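Local coordinates for protein mialostatin (Ixodes ricinus, PDB 6ZTK) that inhibits papain-like cysteine cathepsins of the tick midgut and the host, restraining the digestion of blood proteins as a secreted member of the cystatin family, at residues H48-S52 with E98-E102; D62-L68 with K83-S89; A113-I118 with V130-D136. All blocks are in the same frame, centred on the assembly; numbering follows the deposited sequence.

Contact 1: H48-S52 with E98-E102; sequences HYAVS and EYSKE. With SO4 (sulfate ion), chain D.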
loop_
_atom_site.group_PDB
_atom_site.type_symbol
_atom_site.label_atom_id
_atom_site.label_comp_id
_atom_site.label_asym_id
_atom_site.label_seq_id
_atom_site.Cartn_x
_atom_site.Cartn_y
_atom_site.Cartn_z
ATOM N N HIS A 48 2.895 2.149 -1.136
ATOM C CA HIS A 48 3.581 1.407 -2.217
ATOM C C HIS A 48 4.345 0.215 -1.603
ATOM O O HIS A 48 4.321 -0.872 -2.188
ATOM C CB HIS A 48 4.497 2.323 -3.006
ATOM C CG HIS A 48 3.760 3.125 -4.030
ATOM N ND1 HIS A 48 3.286 2.561 -5.213
ATOM C CD2 HIS A 48 3.401 4.432 -4.055
ATOM C CE1 HIS A 48 2.596 3.501 -5.874
ATOM N NE2 HIS A 48 2.630 4.642 -5.186
ATOM N N TYR A 49 4.961 0.421 -0.444
ATOM C CA TYR A 49 5.614 -0.719 0.222
ATOM C C TYR A 49 4.587 -1.839 0.444
ATOM O O TYR A 49 4.804 -3.003 0.139
ATOM C CB TYR A 49 6.337 -0.346 1.503
ATOM C CG TYR A 49 6.852 -1.568 2.174
ATOM C CD1 TYR A 49 7.920 -2.293 1.657
ATOM C CD2 TYR A 49 6.251 -2.033 3.337
ATOM C CE1 TYR A 49 8.369 -3.460 2.291
ATOM C CE2 TYR A 49 6.717 -3.166 3.971
ATOM C CZ TYR A 49 7.721 -3.907 3.415
ATOM O OH TYR A 49 8.147 -5.055 4.083
ATOM N N ALA A 50 3.414 -1.488 0.993
ATOM C CA ALA A 50 2.404 -2.488 1.323
ATOM C C ALA A 50 2.030 -3.261 0.072
ATOM O O ALA A 50 1.935 -4.471 0.070
ATOM C CB ALA A 50 1.198 -1.805 1.941
ATOM N N VAL A 51 1.712 -2.569 -1.039
ATOM C CA VAL A 51 1.254 -3.288 -2.282
ATOM C C VAL A 51 2.375 -4.181 -2.810
ATOM O O VAL A 51 2.052 -5.252 -3.341
ATOM C CB VAL A 51 0.747 -2.391 -3.442
ATOM C CG1 VAL A 51 -0.414 -1.543 -3.003
ATOM C CG2 VAL A 51 1.786 -1.581 -4.178
ATOM N N SER A 52 3.610 -3.798 -2.574
ATOM C CA SER A 52 4.772 -4.591 -3.092
ATOM C C SER A 52 4.820 -5.953 -2.398
ATOM O O SER A 52 5.511 -6.848 -2.933
ATOM C CB SER A 52 6.040 -3.875 -2.917
ATOM O OG SER A 52 6.602 -3.924 -1.636
ATOM N N GLU A 98 11.893 -6.040 -9.502
ATOM C CA GLU A 98 11.692 -5.339 -8.214
ATOM C C GLU A 98 10.497 -4.385 -8.368
ATOM O O GLU A 98 10.508 -3.565 -9.324
ATOM C CB GLU A 98 13.000 -4.595 -7.924
ATOM C CG GLU A 98 13.087 -3.909 -6.581
ATOM C CD GLU A 98 14.318 -3.009 -6.433
ATOM O OE1 GLU A 98 15.290 -3.150 -7.227
ATOM O OE2 GLU A 98 14.304 -2.144 -5.535
ATOM N N TYR A 99 9.516 -4.402 -7.443
ATOM C CA TYR A 99 8.395 -3.430 -7.498
ATOM C C TYR A 99 8.986 -2.041 -7.268
ATOM O O TYR A 99 9.764 -1.855 -6.307
ATOM C CB TYR A 99 7.321 -3.727 -6.440
ATOM C CG TYR A 99 6.203 -2.710 -6.423
ATOM C CD1 TYR A 99 6.349 -1.513 -5.733
ATOM C CD2 TYR A 99 5.047 -2.913 -7.155
ATOM C CE1 TYR A 99 5.379 -0.525 -5.776
ATOM C CE2 TYR A 99 4.083 -1.923 -7.231
ATOM C CZ TYR A 99 4.254 -0.735 -6.551
ATOM O OH TYR A 99 3.290 0.229 -6.590
ATOM N N SER A 100 8.526 -1.069 -8.047
ATOM C CA SER A 100 8.649 0.381 -7.758
ATOM C C SER A 100 7.450 1.114 -8.344
ATOM O O SER A 100 6.810 0.615 -9.295
ATOM C CB SER A 100 9.967 0.936 -8.307
ATOM O OG SER A 100 9.881 1.082 -9.718
ATOM N N LYS A 101 7.074 2.250 -7.711
ATOM C CA LYS A 101 6.004 3.139 -8.189
ATOM C C LYS A 101 6.316 3.545 -9.649
ATOM O O LYS A 101 5.409 3.527 -10.478
ATOM C CB LYS A 101 5.934 4.401 -7.308
ATOM C CG LYS A 101 5.074 5.529 -7.882
ATOM C CD LYS A 101 4.969 6.730 -6.970
ATOM C CE LYS A 101 4.274 7.917 -7.606
ATOM N NZ LYS A 101 4.596 9.179 -6.890
ATOM N N GLU A 102 7.527 3.928 -9.890
ATOM C CA GLU A 102 7.892 4.424 -11.265
ATOM C C GLU A 102 7.688 3.330 -12.353
ATOM O O GLU A 102 7.071 3.549 -13.466
ATOM C CB GLU A 102 9.359 4.852 -11.246
ATOM C CG GLU A 102 9.692 5.768 -10.089
ATOM C CD GLU A 102 10.583 5.131 -9.028
ATOM O OE1 GLU A 102 10.077 4.504 -8.057
ATOM O OE2 GLU A 102 11.820 5.231 -9.204
HETATM S S SO4 D . 1.170 7.710 -5.198
HETATM O O1 SO4 D . 0.907 6.420 -5.797
HETATM O O2 SO4 D . 0.199 7.987 -4.157
HETATM O O3 SO4 D . 1.065 8.708 -6.230
HETATM O O4 SO4 D . 2.504 7.746 -4.633
#

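Contact 2: D62-L68 with K83-S89; sequences DTVLELL and KFTTTQS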
loop_
_atom_site.group_PDB
_atom_site.type_symbol
_atom_site.label_atom_id
_atom_site.label_comp_id
_atom_site.label_asym_id
_atom_site.label_seq_id
_atom_site.Cartn_x
_atom_site.Cartn_y
_atom_site.Cartn_z
ATOM N N ASP A 62 -0.315 -5.327 -7.960
ATOM C CA ASP A 62 -1.128 -4.087 -7.906
ATOM C C ASP A 62 -0.226 -2.878 -7.775
ATOM O O ASP A 62 0.949 -2.954 -7.316
ATOM C CB ASP A 62 -2.140 -4.171 -6.767
ATOM C CG ASP A 62 -3.200 -5.162 -7.093
ATOM O OD1 ASP A 62 -3.588 -5.290 -8.305
ATOM O OD2 ASP A 62 -3.560 -5.894 -6.097
ATOM N N THR A 63 -0.804 -1.681 -8.001
ATOM C CA THR A 63 -0.172 -0.437 -7.630
ATOM C C THR A 63 -1.208 0.495 -7.002
ATOM O O THR A 63 -2.401 0.181 -7.084
ATOM C CB THR A 63 0.584 0.211 -8.811
ATOM O OG1 THR A 63 1.390 1.265 -8.312
ATOM C CG2 THR A 63 -0.337 0.744 -9.892
ATOM N N VAL A 64 -0.720 1.483 -6.309
ATOM C CA VAL A 64 -1.559 2.488 -5.586
ATOM C C VAL A 64 -2.044 3.547 -6.567
ATOM O O VAL A 64 -1.174 4.170 -7.280
ATOM C CB VAL A 64 -0.806 3.138 -4.439
ATOM C CG1 VAL A 64 -1.727 4.071 -3.682
ATOM C CG2 VAL A 64 -0.219 2.126 -3.472
ATOM N N LEU A 65 -3.354 3.794 -6.563
ATOM C CA LEU A 65 -3.895 4.999 -7.277
ATOM C C LEU A 65 -3.973 6.197 -6.354
ATOM O O LEU A 65 -3.393 7.269 -6.670
ATOM C CB LEU A 65 -5.260 4.680 -7.851
ATOM C CG LEU A 65 -5.307 3.741 -9.031
ATOM C CD1 LEU A 65 -6.736 3.380 -9.385
ATOM C CD2 LEU A 65 -4.589 4.366 -10.250
ATOM N N GLU A 66 -4.583 6.066 -5.188
ATOM C CA GLU A 66 -4.750 7.203 -4.280
ATOM C C GLU A 66 -4.661 6.718 -2.825
ATOM O O GLU A 66 -5.351 5.734 -2.488
ATOM C CB GLU A 66 -6.106 7.851 -4.524
ATOM C CG GLU A 66 -6.361 9.073 -3.709
ATOM C CD GLU A 66 -7.671 9.779 -4.045
ATOM O OE1 GLU A 66 -8.457 9.240 -4.858
ATOM O OE2 GLU A 66 -7.951 10.816 -3.396
ATOM N N LEU A 67 -3.903 7.451 -2.024
ATOM C CA LEU A 67 -3.943 7.268 -0.553
ATOM C C LEU A 67 -5.109 8.085 -0.047
ATOM O O LEU A 67 -5.124 9.349 -0.202
ATOM C CB LEU A 67 -2.602 7.656 0.047
ATOM C CG LEU A 67 -2.482 7.510 1.554
ATOM C CD1 LEU A 67 -2.704 6.073 2.016
ATOM C CD2 LEU A 67 -1.119 7.979 2.015
ATOM N N LEU A 68 -6.054 7.427 0.567
ATOM C CA LEU A 68 -7.291 8.074 1.053
ATOM C C LEU A 68 -7.170 8.535 2.480
ATOM O O LEU A 68 -7.755 9.577 2.825
ATOM C CB LEU A 68 -8.457 7.116 0.926
ATOM C CG LEU A 68 -8.784 6.623 -0.474
ATOM C CD1 LEU A 68 -9.832 5.550 -0.408
ATOM C CD2 LEU A 68 -9.275 7.766 -1.370
ATOM N N LYS A 83 -5.369 3.537 4.163
ATOM C CA LYS A 83 -6.493 3.160 3.293
ATOM C C LYS A 83 -6.283 3.760 1.917
ATOM O O LYS A 83 -6.013 4.945 1.865
ATOM C CB LYS A 83 -7.820 3.653 3.859
ATOM C CG LYS A 83 -9.015 3.238 3.015
ATOM C CD LYS A 83 -10.297 3.895 3.563
ATOM C CE LYS A 83 -11.494 3.549 2.704
ATOM N NZ LYS A 83 -12.710 4.239 3.224
ATOM N N PHE A 84 -6.243 2.931 0.897
ATOM C CA PHE A 84 -5.852 3.404 -0.435
ATOM C C PHE A 84 -6.517 2.589 -1.506
ATOM O O PHE A 84 -6.858 1.419 -1.311
ATOM C CB PHE A 84 -4.319 3.349 -0.546
ATOM C CG PHE A 84 -3.698 2.040 -0.167
ATOM C CD1 PHE A 84 -3.492 1.011 -1.083
ATOM C CD2 PHE A 84 -3.353 1.855 1.140
ATOM C CE1 PHE A 84 -2.964 -0.212 -0.706
ATOM C CE2 PHE A 84 -2.847 0.635 1.536
ATOM C CZ PHE A 84 -2.645 -0.395 0.613
ATOM N N THR A 85 -6.709 3.181 -2.673
ATOM C CA THR A 85 -7.224 2.451 -3.834
ATOM C C THR A 85 -6.079 1.829 -4.637
ATOM O O THR A 85 -4.978 2.425 -4.662
ATOM C CB THR A 85 -8.090 3.370 -4.729
ATOM O OG1 THR A 85 -7.293 4.501 -5.069
ATOM C CG2 THR A 85 -9.336 3.771 -4.002
ATOM N N THR A 86 -6.317 0.703 -5.257
ATOM C CA THR A 86 -5.341 -0.015 -6.079
ATOM C C THR A 86 -5.942 -0.345 -7.454
ATOM O O THR A 86 -7.186 -0.386 -7.612
ATOM C CB THR A 86 -4.783 -1.289 -5.416
ATOM O OG1 THR A 86 -5.809 -2.272 -5.287
ATOM C CG2 THR A 86 -4.180 -0.952 -4.070
ATOM N N THR A 87 -5.080 -0.725 -8.370
ATOM C CA THR A 87 -5.453 -1.275 -9.686
ATOM C C THR A 87 -4.275 -2.130 -10.151
ATOM O O THR A 87 -3.186 -1.976 -9.583
ATOM C CB THR A 87 -5.764 -0.111 -10.643
ATOM O OG1 THR A 87 -6.553 -0.620 -11.736
ATOM C CG2 THR A 87 -4.549 0.643 -11.057
ATOM N N GLN A 88 -4.530 -2.989 -11.127
ATOM C CA GLN A 88 -3.483 -3.878 -11.659
ATOM C C GLN A 88 -2.371 -3.018 -12.246
ATOM O O GLN A 88 -2.662 -2.057 -13.029
ATOM C CB GLN A 88 -4.094 -4.814 -12.692
ATOM C CG GLN A 88 -3.157 -5.903 -13.177
ATOM C CD GLN A 88 -3.882 -6.817 -14.145
ATOM O OE1 GLN A 88 -4.713 -7.646 -13.729
ATOM N NE2 GLN A 88 -3.588 -6.650 -15.415
ATOM N N SER A 89 -1.108 -3.325 -11.926
ATOM C CA SER A 89 0.051 -2.655 -12.553
ATOM C C SER A 89 0.462 -3.460 -13.790
ATOM O O SER A 89 -0.047 -4.547 -14.024
ATOM C CB SER A 89 1.258 -2.498 -11.657
ATOM O OG SER A 89 2.030 -3.711 -11.615
HETATM O O HOH W 1 -4.656 -4.578 -3.954
HETATM O O HOH W 2 -8.914 6.537 -6.069
#

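Contact 3: A113-I118 with V130-D136; sequences AVCTSI and VLSYHCD. With TRT (fragment of triton X-100), chain C.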
loop_
_atom_site.group_PDB
_atom_site.type_symbol
_atom_site.label_atom_id
_atom_site.label_comp_id
_atom_site.label_asym_id
_atom_site.label_seq_id
_atom_site.Cartn_x
_atom_site.Cartn_y
_atom_site.Cartn_z
ATOM N N ALA A 113 -9.803 -1.991 -6.433
ATOM C CA ALA A 113 -9.905 -2.437 -5.031
ATOM C C ALA A 113 -9.677 -1.240 -4.131
ATOM O O ALA A 113 -8.977 -0.288 -4.524
ATOM C CB ALA A 113 -8.904 -3.503 -4.728
ATOM N N VAL A 114 -10.270 -1.302 -2.952
ATOM C CA VAL A 114 -9.978 -0.362 -1.854
ATOM C C VAL A 114 -9.424 -1.197 -0.709
ATOM O O VAL A 114 -10.063 -2.170 -0.299
ATOM C CB VAL A 114 -11.182 0.487 -1.423
ATOM C CG1 VAL A 114 -12.403 -0.299 -1.154
ATOM C CG2 VAL A 114 -10.824 1.429 -0.303
ATOM N N CYS A 115 -8.224 -0.842 -0.283
ATOM C CA CYS A 115 -7.472 -1.689 0.651
ATOM C C CYS A 115 -7.119 -0.917 1.924
ATOM O O CYS A 115 -6.876 0.298 1.921
ATOM C CB CYS A 115 -6.194 -2.082 -0.027
ATOM S SG CYS A 115 -6.450 -3.028 -1.550
ATOM N N THR A 116 -7.089 -1.639 3.010
ATOM C CA THR A 116 -6.586 -1.166 4.295
ATOM C C THR A 116 -5.396 -2.028 4.659
ATOM O O THR A 116 -5.534 -3.282 4.664
ATOM C CB THR A 116 -7.685 -1.204 5.363
ATOM O OG1 THR A 116 -8.741 -0.326 4.909
ATOM C CG2 THR A 116 -7.191 -0.714 6.694
ATOM N N SER A 117 -4.294 -1.410 5.053
ATOM C CA SER A 117 -3.075 -2.148 5.456
ATOM C C SER A 117 -2.482 -1.487 6.677
ATOM O O SER A 117 -2.427 -0.268 6.726
ATOM C CB SER A 117 -2.087 -2.174 4.321
ATOM O OG SER A 117 -0.914 -2.897 4.669
ATOM N N ILE A 118 -2.098 -2.315 7.672
ATOM C CA ILE A 118 -1.350 -1.809 8.832
ATOM C C ILE A 118 0.120 -2.195 8.678
ATOM O O ILE A 118 0.386 -3.369 8.460
ATOM C CB ILE A 118 -1.938 -2.333 10.133
ATOM C CG1 ILE A 118 -3.363 -1.813 10.296
ATOM C CG2 ILE A 118 -1.056 -1.908 11.269
ATOM C CD1 ILE A 118 -4.118 -2.469 11.438
ATOM N N VAL A 130 4.564 -5.433 7.010
ATOM C CA VAL A 130 3.095 -5.408 6.837
ATOM C C VAL A 130 2.453 -6.377 7.817
ATOM O O VAL A 130 2.737 -7.582 7.741
ATOM C CB VAL A 130 2.695 -5.747 5.399
ATOM C CG1 VAL A 130 1.178 -5.843 5.276
ATOM C CG2 VAL A 130 3.240 -4.720 4.428
ATOM N N LEU A 131 1.600 -5.879 8.693
ATOM C CA LEU A 131 0.870 -6.777 9.633
ATOM C C LEU A 131 -0.445 -7.275 9.048
ATOM O O LEU A 131 -0.892 -8.367 9.388
ATOM C CB LEU A 131 0.580 -6.021 10.918
ATOM C CG LEU A 131 1.774 -5.516 11.714
ATOM C CD1 LEU A 131 1.287 -4.839 12.995
ATOM C CD2 LEU A 131 2.701 -6.672 12.014
ATOM N N SER A 132 -1.094 -6.473 8.213
ATOM C CA SER A 132 -2.393 -6.831 7.648
ATOM C C SER A 132 -2.536 -6.158 6.280
ATOM O O SER A 132 -1.950 -5.079 6.085
ATOM C CB SER A 132 -3.529 -6.434 8.580
ATOM O OG SER A 132 -3.615 -5.068 8.700
ATOM N N TYR A 133 -3.332 -6.784 5.419
ATOM C CA TYR A 133 -3.659 -6.179 4.084
ATOM C C TYR A 133 -4.959 -6.805 3.654
ATOM O O TYR A 133 -5.003 -8.047 3.441
ATOM C CB TYR A 133 -2.508 -6.430 3.109
ATOM C CG TYR A 133 -2.655 -5.723 1.779
ATOM C CD1 TYR A 133 -3.547 -6.166 0.811
ATOM C CD2 TYR A 133 -1.820 -4.674 1.482
ATOM C CE1 TYR A 133 -3.629 -5.523 -0.419
ATOM C CE2 TYR A 133 -1.871 -4.027 0.237
ATOM C CZ TYR A 133 -2.799 -4.452 -0.681
ATOM O OH TYR A 133 -2.840 -3.808 -1.910
ATOM N N HIS A 134 -6.012 -6.011 3.556
ATOM C CA HIS A 134 -7.312 -6.532 3.140
ATOM C C HIS A 134 -8.017 -5.532 2.236
ATOM O O HIS A 134 -7.947 -4.359 2.534
ATOM C CB HIS A 134 -8.184 -6.839 4.356
ATOM C CG HIS A 134 -9.503 -7.414 3.984
ATOM N ND1 HIS A 134 -10.658 -6.629 3.913
ATOM C CD2 HIS A 134 -9.851 -8.659 3.592
ATOM C CE1 HIS A 134 -11.665 -7.407 3.534
ATOM N NE2 HIS A 134 -11.199 -8.621 3.314
ATOM N N CYS A 135 -8.724 -6.058 1.246
ATOM C CA CYS A 135 -9.394 -5.187 0.268
ATOM C C CYS A 135 -10.822 -5.616 0.054
ATOM O O CYS A 135 -11.188 -6.776 0.240
ATOM C CB CYS A 135 -8.694 -5.164 -1.080
ATOM S SG CYS A 135 -6.896 -4.979 -0.953
ATOM N N ASP A 136 -11.585 -4.644 -0.419
ATOM C CA ASP A 136 -12.941 -4.832 -0.968
ATOM C C ASP A 136 -12.988 -4.265 -2.375
ATOM O O ASP A 136 -12.262 -3.329 -2.682
ATOM C CB ASP A 136 -13.964 -4.106 -0.100
ATOM C CG ASP A 136 -14.085 -4.659 1.318
ATOM O OD1 ASP A 136 -14.168 -5.896 1.448
ATOM O OD2 ASP A 136 -14.019 -3.864 2.238
HETATM O O24 TRT C . 5.048 -13.037 14.918
HETATM C C23 TRT C . 6.004 -12.026 14.775
HETATM C C22 TRT C . 5.782 -11.389 13.425
HETATM O O21 TRT C . 5.604 -9.981 13.564
HETATM C C20 TRT C . 4.257 -9.569 13.775
HETATM C C19 TRT C . 4.180 -8.732 15.035
HETATM O O18 TRT C . 5.066 -7.625 14.934
HETATM C C17 TRT C . 5.391 -7.029 16.195
HETATM C C16 TRT C . 4.443 -5.893 16.557
HETATM O O15 TRT C . 3.150 -6.143 15.989
HETATM C C12 TRT C . 2.054 -5.474 16.489
HETATM C C13 TRT C . 2.086 -4.141 16.864
HETATM C C14 TRT C . 0.940 -3.525 17.350
HETATM C C11 TRT C . 0.865 -6.170 16.566
HETATM C C10 TRT C . -0.274 -5.535 17.021
HETATM C C9 TRT C . -0.270 -4.218 17.453
HETATM C C6 TRT C . -1.526 -3.584 18.076
HETATM C C8 TRT C . -1.242 -3.808 19.562
HETATM C C7 TRT C . -2.844 -4.312 17.772
HETATM C C5 TRT C . -1.606 -2.040 17.950
HETATM C C1 TRT C . -2.043 -1.316 16.658
HETATM C C2 TRT C . -3.561 -1.379 16.544
HETATM C C4 TRT C . -1.425 -1.955 15.430
HETATM C C3 TRT C . -1.593 0.147 16.720
HETATM O O HOH W 3 -5.648 -4.336 7.234
#

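Contact 1: H48-S52 with E98-E102
H48 and S52, one turn apart on a helix, face the irregular segment 98-102, with the CA of H48 6.7 Å from the CA of K101 and the CA of S52 5.8 Å from that of Y99. Two side chains, H48 and Y99, carry most of the contact. They cross at about a right angle and meet rim to rim, neither ring lying over the other, with their planes turned by 30°. At the meeting point ND1 of H48 and OH of Y99 form a 2.7 Å hydrogen bond, each lying near the edge of the other's ring, and either could be the donor. Y99 gets there because its CG stands anti to the backbone N (chi1 177°), which sends the ring past S52 and up to the imidazole. S52 lies over one face of the Y99 ring, its CB 3.7 Å from CD1, while CG2 of V51, in one of its two conformers, comes obliquely to within 3.5 Å of CZ.

K101 covers one face of the imidazole: its CB sits over the centre, 3.8 Å from the H48 ring centroid, a CH-pi contact. Its extended chain then runs on to a sulfate, probably from the crystallisation liquor. NE2 of H48 donates to O1 of that ion at 2.6 Å, whereas the bond from NZ of K101 is weak. The sulfate could favour a charged imidazole, although the lysine amine nearby would offset this and the ND1 bond fits either form.

OH of Y99 has a second partner, the hydroxyl of T63 on strand 60-74. The helix, 41-52, lies across the sheet as in other cystatins: V51 reaches F84 and T86 of strand 78-92, A50 rests on I119 of strand 113-122, and segment 98-102 packs against the side of the helix's last turn, coming from the long loop between those strands.

Contact 2: D62-L68 with K83-S89
N of L68 donates to O of K83 at 2.8 Å, in the carbonyl plane, near one end of an antiparallel hairpin in the cystatin sheet. Strand 60-74 turns a corner here. V64 pairs with T86 and L67 with F84, yet between these pairs lie two residues, L65 and E66, on one strand and T85 alone on the other. N of L65 still bonds to O of T85 at 2.9 Å, but from above the carbonyl plane. OG1 of T85 takes only a weak, bent bond from N of E66; a water 2.8 Å from OG1 also donates to OE1 of E66.

Backbone bonds continue on both sides of the corner, and N of T63 meets O of T87 head-on at 2.9 Å.

T63, T85 and T87 share one face; at the corner L65 points toward the partner strand, obliquely across the T87 methyl, CG to CG2 3.8 Å, while the T87 hydroxyl turns to the backbone O of K110. V64, L67 and F84 line the other face, toward helix 41-52. F84 has CG between its backbone N and carbonyl carbon (chi1 51°), which swings the ring off its partner strand, so that L67 meets it mainly at CB.

At the far end D62, in a salt bridge with R58, shares a water with T86: it lies 2.7 Å from OD2 of D62 and 2.9 Å from OG1 of T86.

Contact 3: A113-I118 with V130-D136
C115 and C135 face each other directly across the two strands, their SG atoms joined at 2.1 Å with a disulfide torsion of 101°. On the same face Y133 has CG anti to its backbone N (chi1 -173°), and its ring lies beside C115. SG of C115 approaches it obliquely, 4.8 Å from the ring centroid and 49° off the normal, in a sulfur-aromatic contact. The ring's other flank runs along S117, CD2 to OG 3.8 Å.

That serine turns its hydroxyl to the partner strand: OG of S117 donates to O of S132 at 2.8 Å, in the carbonyl plane. N of I118 bonds the same oxygen from above that plane, so S132 O is held by two donors. On the opposite face OG of S132 sits beside I118, 3.5 Å from its CB, takes a weak bond from its N, and shares a water with O of T116.

I118 and L131 cross obliquely, CG2 to CD1 4.1 Å. Beyond them CD1 of L131 touches C12 of the bound Triton fragment at 3.6 Å, in a pocket completed by W33, Q73, Y120 and R129.

The backbone is irregular here: O of I118 takes N of L131 at 2.8 Å and N of S132 only weakly, so L131 and S132 both face I118. The result is a classic beta bulge in the C-terminal hairpin of the cystatin fold, stapled by its disulfide at the other end.

How the contacts relate
Contacts 2 and 3 join strands of one antiparallel sheet; contact 1 joins the helix lying across that sheet to the loop segment 98-102. Contacts 1 and 2, centres about 10 Å apart, meet where CE2 of Y99 packs 3.3 Å from O of D62. Contacts 2 and 3 are joined where strands 78-92 and 113-122 lie side by side: O of F84 is 2.8 Å from N of C115, a probable hydrogen bond, and CZ of F84 packs 3.7 Å from CE2 of Y133. Contact 1 reaches contact 3 through CB of A50, 3.6 Å from OG of S117. Only contact 3 touches the Triton pocket, which includes Q73, probably the start of the QxVxG inhibitory loop familiar from cystatins; the sulfate instead sits by contact 1 and near V64 of contact 2.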